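PDB 1CBK: 2-amino-4-hydroxy-6-hydroxymethyldihydropteridine pyrophosphokinase from Haemophilus influenzae, which probably catalyses the transfer of pyrophosphate from ATP to 6-hydroxymethyl-7,8-dihydropterin, a step in folate biosynthesis. Local coordinates for residues A[126-129]-A[130-134]. Residues are numbered along the deposited sequence; the frame is centred on the assembly and turned at random.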
loop_
_atom_site.group_PDB
_atom_site.type_symbol
_atom_site.label_atom_id
_atom_site.label_comp_id
_atom_site.label_asym_id
_atom_site.label_seq_id
_atom_site.Cartn_x
_atom_site.Cartn_y
_atom_site.Cartn_z
ATOM N N VAL A 126 7.000 11.509 -4.763
ATOM C CA VAL A 126 7.346 12.884 -5.113
ATOM C C VAL A 126 8.791 13.217 -4.686
ATOM O O VAL A 126 9.551 13.809 -5.481
ATOM C CB VAL A 126 6.305 13.895 -4.580
ATOM C CG1 VAL A 126 6.834 15.316 -4.634
ATOM C CG2 VAL A 126 5.012 13.744 -5.373
ATOM N N PRO A 127 9.172 12.900 -3.420
ATOM C CA PRO A 127 10.543 13.166 -2.936
ATOM C C PRO A 127 11.579 12.317 -3.734
ATOM O O PRO A 127 12.668 12.795 -4.034
ATOM C CB PRO A 127 10.514 12.707 -1.466
ATOM C CG PRO A 127 9.116 12.736 -1.085
ATOM C CD PRO A 127 8.259 12.566 -2.308
ATOM N N LEU A 128 11.269 11.055 -4.010
ATOM C CA LEU A 128 12.183 10.192 -4.789
ATOM C C LEU A 128 12.445 10.798 -6.182
ATOM O O LEU A 128 13.586 10.862 -6.632
ATOM C CB LEU A 128 11.609 8.761 -4.930
ATOM C CG LEU A 128 12.448 7.697 -5.671
ATOM C CD1 LEU A 128 13.816 7.547 -5.010
ATOM C CD2 LEU A 128 11.732 6.354 -5.662
ATOM N N PHE A 129 11.381 11.265 -6.836
ATOM C CA PHE A 129 11.479 11.869 -8.166
ATOM C C PHE A 129 12.350 13.115 -8.136
ATOM O O PHE A 129 13.077 13.412 -9.092
ATOM C CB PHE A 129 10.081 12.205 -8.679
ATOM C CG PHE A 129 10.065 12.908 -10.008
ATOM C CD1 PHE A 129 10.647 12.333 -11.134
ATOM C CD2 PHE A 129 9.450 14.151 -10.137
ATOM C CE1 PHE A 129 10.621 12.984 -12.383
ATOM C CE2 PHE A 129 9.413 14.811 -11.366
ATOM C CZ PHE A 129 10.002 14.223 -12.495
ATOM N N GLU A 130 12.300 13.840 -7.019
ATOM C CA GLU A 130 13.101 15.056 -6.885
ATOM C C GLU A 130 14.613 14.750 -6.914
ATOM O O GLU A 130 15.395 15.523 -7.453
ATOM C CB GLU A 130 12.722 15.792 -5.591
ATOM C CG GLU A 130 13.538 17.065 -5.323
ATOM C CD GLU A 130 13.250 17.689 -3.953
ATOM O OE1 GLU A 130 12.756 16.969 -3.067
ATOM O OE2 GLU A 130 13.524 18.901 -3.764
ATOM N N ILE A 131 15.031 13.618 -6.365
ATOM C CA ILE A 131 16.460 13.284 -6.330
ATOM C C ILE A 131 16.892 12.185 -7.296
ATOM O O ILE A 131 18.055 11.797 -7.290
ATOM C CB ILE A 131 16.956 12.888 -4.895
ATOM C CG1 ILE A 131 16.303 11.589 -4.414
ATOM C CG2 ILE A 131 16.679 14.013 -3.918
ATOM C CD1 ILE A 131 16.762 11.167 -3.023
ATOM N N ALA A 132 15.970 11.669 -8.099
ATOM C CA ALA A 132 16.293 10.592 -9.042
ATOM C C ALA A 132 15.270 10.738 -10.168
ATOM O O ALA A 132 14.388 9.902 -10.361
ATOM C CB ALA A 132 16.172 9.211 -8.338
ATOM N N SER A 133 15.438 11.825 -10.916
ATOM C CA SER A 133 14.542 12.202 -12.008
ATOM C C SER A 133 14.311 11.238 -13.160
ATOM O O SER A 133 13.270 11.311 -13.791
ATOM C CB SER A 133 14.926 13.584 -12.560
ATOM O OG SER A 133 16.306 13.645 -12.906
ATOM N N ASP A 134 15.248 10.341 -13.445
ATOM C CA ASP A 134 15.072 9.414 -14.567
ATOM C C ASP A 134 15.237 7.982 -14.113
ATOM O O ASP A 134 15.621 7.115 -14.892
ATOM C CB ASP A 134 16.044 9.726 -15.738
ATOM C CG ASP A 134 17.513 9.597 -15.356
ATOM O OD1 ASP A 134 17.818 9.239 -14.207
ATOM O OD2 ASP A 134 18.383 9.850 -16.217
#
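Glu130 N bonds back to Val126 O at 3.2 Å, an i to i+4 link late in helix 122-131, and weakly also to Pro127 O. Ile131 N likewise divides itself between Pro127 O, at 3.4 Å, and Leu128 O, at 3.1 Å, both weakly. The short side chain of Ala132, a single methyl, sits with CB 3.5 Å from Leu128 O and 4.4 Å from Leu128 CD1. In Phe129 a chi1 of 177° sets CG beside the residue's own carbonyl carbon, which leaves CE1 3.4 Å from Ser133 O, at the ring edge and near the ring plane. Pro127 has no N-H, so its N makes no bond to the turn before, and the helix kinks there. Farther out, Pro127, Leu128 and Ile131 pack on Val58 of strand 54-63, while Phe129 rests on Ile143 and Thr144 of helix 143-146. Glu130 reaches out on an extended chain: the hydroxyl OG of Ser39, on strand 32-43, hydrogen-bonds Glu130 OE2, and Tyr41 makes a weak bond to OE1. Modest backbone bonds thus hold the chain locally, while apolar packing on Val58 and the Glu130-Ser39 bond both join this helix to the central antiparallel sheet.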